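Local coordinates for protein oligogalacturonate lyase (PDB 3C5M) that probably cleaves oligogalacturonides by a lyase reaction, as a manganese-binding enzyme built on a seven-bladed beta-propeller, at residues A[360-368]-A[376-384]; A[93-104]-A[109-120]. One frame throughout, in Å; residues are numbered along the deposited sequence.

Contact 1: A[360-368]-A[376-384]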
loop_
_atom_site.group_PDB
_atom_site.type_symbol
_atom_site.label_atom_id
_atom_site.label_comp_id
_atom_site.label_asym_id
_atom_site.label_seq_id
_atom_site.Cartn_x
_atom_site.Cartn_y
_atom_site.Cartn_z
ATOM N N PRO A 360 8.388 -12.538 0.473
ATOM C CA PRO A 360 9.097 -12.638 1.756
ATOM C C PRO A 360 10.580 -13.018 1.739
ATOM O O PRO A 360 11.268 -12.822 2.733
ATOM C CB PRO A 360 8.237 -13.623 2.563
ATOM C CG PRO A 360 7.546 -14.420 1.515
ATOM C CD PRO A 360 7.181 -13.380 0.489
ATOM N N ASN A 361 11.092 -13.533 0.627
ATOM C CA ASN A 361 12.508 -13.900 0.581
ATOM C C ASN A 361 13.195 -13.281 -0.630
ATOM O O ASN A 361 14.318 -13.660 -0.970
ATOM C CB ASN A 361 12.660 -15.404 0.485
ATOM C CG ASN A 361 12.140 -15.920 -0.820
ATOM O OD1 ASN A 361 12.864 -16.579 -1.572
ATOM N ND2 ASN A 361 10.871 -15.592 -1.125
ATOM N N ASP A 362 12.500 -12.365 -1.300
ATOM C CA ASP A 362 13.039 -11.660 -2.459
ATOM C C ASP A 362 13.272 -12.472 -3.722
ATOM O O ASP A 362 14.017 -12.050 -4.603
ATOM C CB ASP A 362 14.344 -10.982 -2.070
ATOM C CG ASP A 362 14.183 -10.098 -0.882
ATOM O OD1 ASP A 362 15.205 -9.669 -0.310
ATOM O OD2 ASP A 362 13.019 -9.837 -0.517
ATOM N N ASP A 363 12.655 -13.636 -3.826
ATOM C CA ASP A 363 12.861 -14.408 -5.029
ATOM C C ASP A 363 11.850 -13.981 -6.097
ATOM O O ASP A 363 11.950 -14.380 -7.254
ATOM C CB ASP A 363 12.754 -15.909 -4.734
ATOM C CG ASP A 363 11.412 -16.292 -4.170
ATOM O OD1 ASP A 363 10.445 -15.526 -4.383
ATOM O OD2 ASP A 363 11.313 -17.359 -3.529
ATOM N N GLY A 364 10.885 -13.157 -5.717
ATOM C CA GLY A 364 9.905 -12.721 -6.686
ATOM C C GLY A 364 9.238 -11.403 -6.350
ATOM O O GLY A 364 9.427 -10.861 -5.261
ATOM N N VAL A 365 8.473 -10.886 -7.306
ATOM C CA VAL A 365 7.751 -9.644 -7.145
ATOM C C VAL A 365 6.314 -9.915 -7.545
ATOM O O VAL A 365 6.045 -10.394 -8.652
ATOM C CB VAL A 365 8.300 -8.531 -8.040
ATOM C CG1 VAL A 365 7.353 -7.339 -8.018
ATOM C CG2 VAL A 365 9.669 -8.107 -7.556
ATOM N N LEU A 366 5.401 -9.611 -6.623
ATOM C CA LEU A 366 3.966 -9.799 -6.810
ATOM C C LEU A 366 3.431 -8.492 -7.311
ATOM O O LEU A 366 3.863 -7.440 -6.852
ATOM C CB LEU A 366 3.310 -10.118 -5.475
ATOM C CG LEU A 366 1.805 -10.278 -5.417
ATOM C CD1 LEU A 366 1.422 -11.665 -5.950
ATOM C CD2 LEU A 366 1.338 -10.134 -3.965
ATOM N N PHE A 367 2.492 -8.555 -8.252
ATOM C CA PHE A 367 1.897 -7.343 -8.814
ATOM C C PHE A 367 0.639 -7.658 -9.601
ATOM O O PHE A 367 0.393 -8.813 -9.942
ATOM C CB PHE A 367 2.912 -6.623 -9.705
ATOM C CG PHE A 367 3.287 -7.381 -10.948
ATOM C CD1 PHE A 367 2.557 -7.226 -12.116
ATOM C CD2 PHE A 367 4.376 -8.230 -10.960
ATOM C CE1 PHE A 367 2.912 -7.905 -13.278
ATOM C CE2 PHE A 367 4.734 -8.913 -12.123
ATOM C CZ PHE A 367 4.000 -8.747 -13.281
ATOM N N THR A 368 -0.163 -6.631 -9.874
ATOM C CA THR A 368 -1.405 -6.804 -10.627
ATOM C C THR A 368 -1.245 -6.289 -12.043
ATOM O O THR A 368 -0.433 -5.404 -12.291
ATOM C CB THR A 368 -2.585 -5.997 -10.023
ATOM O OG1 THR A 368 -2.759 -6.329 -8.641
ATOM C CG2 THR A 368 -3.879 -6.320 -10.767
ATOM N N ALA A 376 -5.444 -9.267 -13.160
ATOM C CA ALA A 376 -5.025 -10.545 -12.599
ATOM C C ALA A 376 -3.722 -10.374 -11.809
ATOM O O ALA A 376 -3.041 -9.345 -11.911
ATOM C CB ALA A 376 -4.837 -11.560 -13.712
ATOM N N ILE A 377 -3.370 -11.401 -11.044
ATOM C CA ILE A 377 -2.187 -11.363 -10.194
ATOM C C ILE A 377 -1.029 -12.194 -10.732
ATOM O O ILE A 377 -1.202 -13.363 -11.081
ATOM C CB ILE A 377 -2.545 -11.859 -8.769
ATOM C CG1 ILE A 377 -3.746 -11.079 -8.240
ATOM C CG2 ILE A 377 -1.390 -11.642 -7.819
ATOM C CD1 ILE A 377 -4.245 -11.587 -6.923
ATOM N N TYR A 378 0.155 -11.588 -10.785
ATOM C CA TYR A 378 1.356 -12.268 -11.279
ATOM C C TYR A 378 2.471 -12.177 -10.262
ATOM O O TYR A 378 2.444 -11.337 -9.373
ATOM C CB TYR A 378 1.859 -11.615 -12.573
ATOM C CG TYR A 378 0.858 -11.568 -13.706
ATOM C CD1 TYR A 378 -0.140 -10.600 -13.741
ATOM C CD2 TYR A 378 0.892 -12.515 -14.726
ATOM C CE1 TYR A 378 -1.086 -10.577 -14.760
ATOM C CE2 TYR A 378 -0.049 -12.501 -15.755
ATOM C CZ TYR A 378 -1.040 -11.530 -15.763
ATOM O OH TYR A 378 -1.995 -11.524 -16.761
ATOM N N ILE A 379 3.450 -13.055 -10.394
ATOM C CA ILE A 379 4.617 -13.029 -9.534
ATOM C C ILE A 379 5.795 -13.197 -10.479
ATOM O O ILE A 379 5.954 -14.241 -11.109
ATOM C CB ILE A 379 4.633 -14.184 -8.510
ATOM C CG1 ILE A 379 3.678 -13.884 -7.360
ATOM C CG2 ILE A 379 6.036 -14.371 -7.959
ATOM C CD1 ILE A 379 3.455 -15.035 -6.448
ATOM N N ALA A 380 6.612 -12.159 -10.593
ATOM C CA ALA A 380 7.769 -12.214 -11.468
ATOM C C ALA A 380 8.990 -12.677 -10.684
ATOM O O ALA A 380 9.284 -12.150 -9.614
ATOM C CB ALA A 380 8.029 -10.841 -12.075
ATOM N N ASP A 381 9.699 -13.667 -11.219
ATOM C CA ASP A 381 10.906 -14.174 -10.579
ATOM C C ASP A 381 11.923 -13.053 -10.530
ATOM O O ASP A 381 11.823 -12.098 -11.288
ATOM C CB ASP A 381 11.467 -15.361 -11.371
ATOM C CG ASP A 381 10.838 -16.692 -10.961
ATOM O OD1 ASP A 381 9.589 -16.758 -10.788
ATOM O OD2 ASP A 381 11.594 -17.681 -10.821
ATOM N N VAL A 382 12.886 -13.153 -9.622
ATOM C CA VAL A 382 13.923 -12.133 -9.517
ATOM C C VAL A 382 15.277 -12.797 -9.376
ATOM O O VAL A 382 15.741 -13.057 -8.266
ATOM C CB VAL A 382 13.714 -11.200 -8.302
ATOM C CG1 VAL A 382 14.809 -10.149 -8.264
ATOM C CG2 VAL A 382 12.356 -10.544 -8.383
ATOM N N PRO A 383 15.933 -13.076 -10.508
ATOM C CA PRO A 383 17.249 -13.717 -10.527
ATOM C C PRO A 383 18.278 -12.999 -9.653
ATOM O O PRO A 383 18.108 -11.831 -9.312
ATOM C CB PRO A 383 17.612 -13.702 -12.010
ATOM C CG PRO A 383 16.863 -12.521 -12.531
ATOM C CD PRO A 383 15.535 -12.659 -11.860
ATOM N N GLU A 384 19.341 -13.707 -9.291
ATOM C CA GLU A 384 20.370 -13.134 -8.442
ATOM C C GLU A 384 21.036 -11.912 -9.051
ATOM O O GLU A 384 21.499 -11.026 -8.332
ATOM C CB GLU A 384 21.410 -14.195 -8.091
ATOM C CG GLU A 384 20.838 -15.352 -7.255
ATOM C CD GLU A 384 20.129 -14.881 -5.979
ATOM O OE1 GLU A 384 20.745 -14.116 -5.193
ATOM O OE2 GLU A 384 18.960 -15.286 -5.767
#
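Phe367 and Tyr378 pair within an antiparallel beta hairpin, strands 364-368 and 376-381, which forms the core of a beta-propeller blade. The blade is completed by N-terminal strand 22-25, whose Thr24 hydrogen-bonds through its backbone to Ile379; joining the two chain ends in one blade is the closure characteristic of many propellers.

Backbone bonds set the register. Val365 and Ala380 exchange two, with Val365 N 2.8 Å from Ala380 O, and Phe367 and Tyr378 exchange two more, including Tyr378 N to Phe367 O at 2.9 Å. Past the end of strand 376-381, Val382 N reaches Asp363 O at 2.8 Å, continuing the ladder into the turn before Gly364. CA-H...O contacts, such as Leu366 CA to Tyr378 O, lie between these bonds.

One face of the hairpin is aromatic and apolar. Phe367 has CG between its backbone N and carbonyl carbon (chi1 66°), which lays the ring across its neighbour, so that Tyr378 CB sits over one ring face, 4.0 Å from the Phe367 ring centroid. The two rings are nearly parallel, 18° apart, but slid so far that they barely overlap. Further along, Val365 CG2 meets Val382 CG2 at 3.7 Å, and Leu335 of strand 334-337 covers both valines. The phenol OH of Tyr378 is held by Glu372.

The other face carries Leu366, Thr368, Ile377 and Ile379. With CG anti to the backbone N (chi1 177°), Leu366 sends its CD1 branch between Ile377 CG2 and Ile379 CG1, while Thr368 OG1 bonds to Arg35 N. Thr368 also brings this end of the hairpin near the manganese ligands His353 and His355. Back on the aromatic face, Ala380 CB lies at the edge of the Phe367 ring, in its plane, 3.8 Å from CE2.

Contact 2: A[93-104]-A[109-120]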
loop_
_atom_site.group_PDB
_atom_site.type_symbol
_atom_site.label_atom_id
_atom_site.label_comp_id
_atom_site.label_asym_id
_atom_site.label_seq_id
_atom_site.Cartn_x
_atom_site.Cartn_y
_atom_site.Cartn_z
ATOM N N ARG A 93 -2.225 -15.541 12.118
ATOM C CA ARG A 93 -3.368 -16.349 12.489
ATOM C C ARG A 93 -4.660 -15.632 12.132
ATOM O O ARG A 93 -5.760 -16.119 12.396
ATOM C CB ARG A 93 -3.327 -16.664 13.981
ATOM C CG ARG A 93 -2.099 -17.467 14.388
ATOM C CD ARG A 93 -2.296 -18.056 15.758
ATOM N NE ARG A 93 -3.423 -18.986 15.750
ATOM C CZ ARG A 93 -4.089 -19.370 16.833
ATOM N NH1 ARG A 93 -3.745 -18.900 18.026
ATOM N NH2 ARG A 93 -5.098 -20.225 16.718
ATOM N N ALA A 94 -4.521 -14.473 11.510
ATOM C CA ALA A 94 -5.681 -13.700 11.127
ATOM C C ALA A 94 -5.302 -12.543 10.203
ATOM O O ALA A 94 -4.121 -12.199 10.055
ATOM C CB ALA A 94 -6.359 -13.161 12.386
ATOM N N PHE A 95 -6.307 -11.956 9.559
ATOM C CA PHE A 95 -6.066 -10.794 8.702
ATOM C C PHE A 95 -7.147 -9.783 9.047
ATOM O O PHE A 95 -8.166 -10.150 9.625
ATOM C CB PHE A 95 -6.067 -11.172 7.196
ATOM C CG PHE A 95 -7.406 -11.052 6.513
ATOM C CD1 PHE A 95 -8.370 -12.051 6.651
ATOM C CD2 PHE A 95 -7.701 -9.937 5.723
ATOM C CE1 PHE A 95 -9.606 -11.949 6.011
ATOM C CE2 PHE A 95 -8.939 -9.821 5.078
ATOM C CZ PHE A 95 -9.896 -10.832 5.222
ATOM N N PHE A 96 -6.906 -8.516 8.733
ATOM C CA PHE A 96 -7.862 -7.457 9.036
ATOM C C PHE A 96 -8.308 -6.742 7.773
ATOM O O PHE A 96 -7.537 -6.606 6.816
ATOM C CB PHE A 96 -7.242 -6.395 9.959
ATOM C CG PHE A 96 -6.849 -6.903 11.314
ATOM C CD1 PHE A 96 -5.784 -7.789 11.466
ATOM C CD2 PHE A 96 -7.525 -6.466 12.450
ATOM C CE1 PHE A 96 -5.394 -8.232 12.733
ATOM C CE2 PHE A 96 -7.144 -6.902 13.722
ATOM C CZ PHE A 96 -6.075 -7.788 13.867
ATOM N N TYR A 97 -9.552 -6.272 7.774
ATOM C CA TYR A 97 -10.068 -5.525 6.641
ATOM C C TYR A 97 -11.270 -4.711 7.078
ATOM O O TYR A 97 -11.835 -4.967 8.129
ATOM C CB TYR A 97 -10.471 -6.464 5.508
ATOM C CG TYR A 97 -11.816 -7.115 5.693
ATOM C CD1 TYR A 97 -11.979 -8.167 6.597
ATOM C CD2 TYR A 97 -12.928 -6.695 4.944
ATOM C CE1 TYR A 97 -13.218 -8.797 6.758
ATOM C CE2 TYR A 97 -14.174 -7.311 5.093
ATOM C CZ TYR A 97 -14.311 -8.361 6.001
ATOM O OH TYR A 97 -15.536 -8.968 6.167
ATOM N N VAL A 98 -11.648 -3.727 6.267
ATOM C CA VAL A 98 -12.782 -2.878 6.575
ATOM C C VAL A 98 -13.960 -3.193 5.663
ATOM O O VAL A 98 -13.815 -3.288 4.440
ATOM C CB VAL A 98 -12.428 -1.396 6.411
ATOM C CG1 VAL A 98 -13.655 -0.536 6.657
ATOM C CG2 VAL A 98 -11.313 -1.028 7.368
ATOM N N LYS A 99 -15.136 -3.346 6.263
ATOM C CA LYS A 99 -16.330 -3.655 5.496
ATOM C C LYS A 99 -17.345 -2.532 5.631
ATOM O O LYS A 99 -17.564 -2.010 6.723
ATOM C CB LYS A 99 -16.951 -4.983 5.977
ATOM C CG LYS A 99 -18.011 -5.537 5.018
ATOM C CD LYS A 99 -18.767 -6.716 5.594
ATOM C CE LYS A 99 -18.853 -7.872 4.613
ATOM N NZ LYS A 99 -17.503 -8.460 4.354
ATOM N N ASN A 100 -17.962 -2.172 4.510
ATOM C CA ASN A 100 -18.983 -1.123 4.457
ATOM C C ASN A 100 -18.489 0.195 4.966
ATOM O O ASN A 100 -19.285 1.047 5.345
ATOM C CB ASN A 100 -20.208 -1.564 5.243
ATOM C CG ASN A 100 -20.800 -2.837 4.688
ATOM O OD1 ASN A 100 -21.051 -3.793 5.419
ATOM N ND2 ASN A 100 -21.022 -2.858 3.378
ATOM N N GLU A 101 -17.164 0.349 4.956
ATOM C CA GLU A 101 -16.509 1.566 5.422
ATOM C C GLU A 101 -16.982 1.935 6.823
ATOM O O GLU A 101 -16.932 3.092 7.204
ATOM C CB GLU A 101 -16.814 2.727 4.467
ATOM C CG GLU A 101 -16.368 2.492 3.038
ATOM C CD GLU A 101 -16.761 3.635 2.107
ATOM O OE1 GLU A 101 -17.960 4.001 2.080
ATOM O OE2 GLU A 101 -15.873 4.160 1.397
ATOM N N LEU A 102 -17.461 0.962 7.582
ATOM C CA LEU A 102 -17.925 1.257 8.920
ATOM C C LEU A 102 -17.276 0.408 10.003
ATOM O O LEU A 102 -16.924 0.916 11.069
ATOM C CB LEU A 102 -19.436 1.078 9.005
ATOM C CG LEU A 102 -20.255 2.126 8.258
ATOM C CD1 LEU A 102 -21.719 1.801 8.395
ATOM C CD2 LEU A 102 -19.967 3.504 8.817
ATOM N N ASN A 103 -17.104 -0.876 9.707
ATOM C CA ASN A 103 -16.571 -1.836 10.649
ATOM C C ASN A 103 -15.209 -2.422 10.341
ATOM O O ASN A 103 -15.021 -3.028 9.295
ATOM C CB ASN A 103 -17.557 -2.992 10.772
ATOM C CG ASN A 103 -19.003 -2.523 10.845
ATOM O OD1 ASN A 103 -19.417 -1.857 11.803
ATOM N ND2 ASN A 103 -19.779 -2.864 9.816
ATOM N N LEU A 104 -14.270 -2.254 11.272
ATOM C CA LEU A 104 -12.926 -2.797 11.140
ATOM C C LEU A 104 -13.093 -4.243 11.553
ATOM O O LEU A 104 -13.517 -4.502 12.676
ATOM C CB LEU A 104 -11.982 -2.124 12.126
ATOM C CG LEU A 104 -10.529 -1.965 11.673
ATOM C CD1 LEU A 104 -9.701 -1.509 12.867
ATOM C CD2 LEU A 104 -9.972 -3.266 11.117
ATOM N N LEU A 109 -7.907 -16.830 10.235
ATOM C CA LEU A 109 -7.583 -17.497 8.978
ATOM C C LEU A 109 -7.835 -18.993 9.000
ATOM O O LEU A 109 -7.749 -19.668 7.966
ATOM C CB LEU A 109 -6.132 -17.248 8.618
ATOM C CG LEU A 109 -5.873 -15.815 8.212
ATOM C CD1 LEU A 109 -4.387 -15.609 7.927
ATOM C CD2 LEU A 109 -6.720 -15.513 6.990
ATOM N N GLU A 110 -8.143 -19.507 10.184
ATOM C CA GLU A 110 -8.399 -20.924 10.376
ATOM C C GLU A 110 -9.886 -21.196 10.394
ATOM O O GLU A 110 -10.413 -21.837 9.488
ATOM C CB GLU A 110 -7.781 -21.381 11.697
ATOM C CG GLU A 110 -6.676 -22.419 11.568
ATOM C CD GLU A 110 -7.215 -23.831 11.363
ATOM O OE1 GLU A 110 -7.919 -24.071 10.347
ATOM O OE2 GLU A 110 -6.931 -24.695 12.228
ATOM N N THR A 111 -10.560 -20.703 11.431
ATOM C CA THR A 111 -12.000 -20.910 11.588
ATOM C C THR A 111 -12.833 -20.026 10.664
ATOM O O THR A 111 -13.997 -20.323 10.393
ATOM C CB THR A 111 -12.439 -20.641 13.031
ATOM O OG1 THR A 111 -12.317 -19.243 13.312
ATOM C CG2 THR A 111 -11.565 -21.411 13.996
ATOM N N LEU A 112 -12.219 -18.956 10.171
ATOM C CA LEU A 112 -12.879 -17.997 9.295
ATOM C C LEU A 112 -13.887 -17.175 10.065
ATOM O O LEU A 112 -14.706 -16.472 9.474
ATOM C CB LEU A 112 -13.561 -18.689 8.119
ATOM C CG LEU A 112 -12.585 -19.211 7.057
ATOM C CD1 LEU A 112 -13.372 -19.875 5.933
ATOM C CD2 LEU A 112 -11.753 -18.061 6.503
ATOM N N GLU A 113 -13.817 -17.257 11.389
ATOM C CA GLU A 113 -14.707 -16.494 12.251
ATOM C C GLU A 113 -14.323 -15.020 12.139
ATOM O O GLU A 113 -13.139 -14.698 12.006
ATOM C CB GLU A 113 -14.556 -16.961 13.704
ATOM C CG GLU A 113 -15.070 -15.946 14.719
ATOM C CD GLU A 113 -14.591 -16.213 16.141
ATOM O OE1 GLU A 113 -13.363 -16.314 16.344
ATOM O OE2 GLU A 113 -15.437 -16.312 17.057
ATOM N N GLU A 114 -15.314 -14.131 12.195
ATOM C CA GLU A 114 -15.069 -12.687 12.112
ATOM C C GLU A 114 -15.422 -11.944 13.415
ATOM O O GLU A 114 -16.351 -12.322 14.126
ATOM C CB GLU A 114 -15.850 -12.083 10.918
ATOM C CG GLU A 114 -15.185 -12.345 9.536
ATOM C CD GLU A 114 -15.843 -11.618 8.344
ATOM O OE1 GLU A 114 -15.840 -10.353 8.284
ATOM O OE2 GLU A 114 -16.359 -12.326 7.448
ATOM N N GLN A 115 -14.658 -10.900 13.725
ATOM C CA GLN A 115 -14.887 -10.083 14.914
ATOM C C GLN A 115 -14.809 -8.603 14.554
ATOM O O GLN A 115 -13.801 -8.148 14.010
ATOM C CB GLN A 115 -13.823 -10.341 15.970
ATOM C CG GLN A 115 -13.713 -11.760 16.443
ATOM C CD GLN A 115 -12.572 -11.959 17.455
ATOM O OE1 GLN A 115 -12.200 -13.100 17.779
ATOM N NE2 GLN A 115 -12.016 -10.850 17.953
ATOM N N VAL A 116 -15.845 -7.836 14.857
ATOM C CA VAL A 116 -15.778 -6.417 14.549
ATOM C C VAL A 116 -15.035 -5.761 15.718
ATOM O O VAL A 116 -15.517 -5.730 16.845
ATOM C CB VAL A 116 -17.191 -5.838 14.344
ATOM C CG1 VAL A 116 -18.187 -6.592 15.199
ATOM C CG2 VAL A 116 -17.192 -4.352 14.662
ATOM N N ILE A 117 -13.836 -5.267 15.444
ATOM C CA ILE A 117 -13.014 -4.671 16.478
ATOM C C ILE A 117 -13.248 -3.175 16.670
ATOM O O ILE A 117 -12.827 -2.613 17.679
ATOM C CB ILE A 117 -11.535 -4.910 16.185
ATOM C CG1 ILE A 117 -11.206 -4.294 14.835
ATOM C CG2 ILE A 117 -11.231 -6.401 16.152
ATOM C CD1 ILE A 117 -9.743 -4.368 14.472
ATOM N N TYR A 118 -13.903 -2.520 15.716
ATOM C CA TYR A 118 -14.183 -1.091 15.853
ATOM C C TYR A 118 -15.193 -0.610 14.830
ATOM O O TYR A 118 -15.155 -1.028 13.684
ATOM C CB TYR A 118 -12.898 -0.271 15.729
ATOM C CG TYR A 118 -13.128 1.219 15.563
ATOM C CD1 TYR A 118 -12.780 1.871 14.384
ATOM C CD2 TYR A 118 -13.710 1.973 16.582
ATOM C CE1 TYR A 118 -13.007 3.243 14.216
ATOM C CE2 TYR A 118 -13.940 3.345 16.432
ATOM C CZ TYR A 118 -13.583 3.974 15.238
ATOM O OH TYR A 118 -13.799 5.328 15.071
ATOM N N THR A 119 -16.102 0.266 15.239
ATOM C CA THR A 119 -17.108 0.777 14.315
ATOM C C THR A 119 -17.146 2.300 14.348
ATOM O O THR A 119 -17.628 2.882 15.310
ATOM C CB THR A 119 -18.523 0.239 14.655
ATOM O OG1 THR A 119 -18.552 -1.191 14.535
ATOM C CG2 THR A 119 -19.553 0.844 13.715
ATOM N N VAL A 120 -16.653 2.939 13.290
ATOM C CA VAL A 120 -16.624 4.399 13.208
ATOM C C VAL A 120 -17.876 5.042 13.767
ATOM O O VAL A 120 -18.978 4.545 13.560
ATOM C CB VAL A 120 -16.430 4.879 11.753
ATOM C CG1 VAL A 120 -17.555 4.362 10.872
ATOM C CG2 VAL A 120 -16.371 6.391 11.712
#
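In the outer beta hairpin of a propeller blade, Asn103 and Leu104 pair antiparallel with Thr119 and Tyr118. Leu104 N donates to Tyr118 O at 2.8 Å, whereas Leu104 O takes Ile117 N, one residue earlier than Tyr118, at 2.9 Å. Leu102 O receives Val120 N. Leu102 and Asn103 both face Lys99, a classic beta bulge in which Lys99 O accepts both of their N-H groups.

Thr119 OG1 donates in plane to a lone pair of Asn103 OD1, 2.9 Å away, the two side chains lying side by side. Tyr97 crosses Glu114 at about a right angle: its OH donates to Glu114 OE1 on the syn side, 30° out of the carboxylate plane, and accepts from Lys99 NZ at 2.7 Å. Salt bridges from Lys99 to Asp81 and from Glu114 OE2 to Lys3 extend this network.

Ile117 CD1 is packed against both methyls of Leu104 and reaches the Phe96 ring at its edge, 3.7 Å from CD2. Leu109, tied by its N to Arg93 O, rests CG on Ala94 CA. Strand 114-119 is the outermost of four antiparallel strands, and Leu104 and Ile117 also pack on Leu139 of the neighbouring sheet, the blade-to-blade contact typical of a beta-propeller.

In the fold
Contact 2 comes first along the chain and closes before contact 1 opens. They share no strand: contact 2 lies in the four-stranded sheet of 87-88, 94-99, 103-108 and 114-119, contact 1 in the sheet that unites strands 364-369 and 376-381 with N-terminal strands 12-15 and 22-25. Their centres are 28 Å apart and their nearest atoms about 13 Å. Between them stands the blade containing strands 49-54 and 61-66, touched by contact 1 at Leu50 and Phe52 and by contact 2 at Tyr62. Contact 1 thus helps close the propeller ring and approaches the manganese site, whereas contact 2 builds a blade away from it.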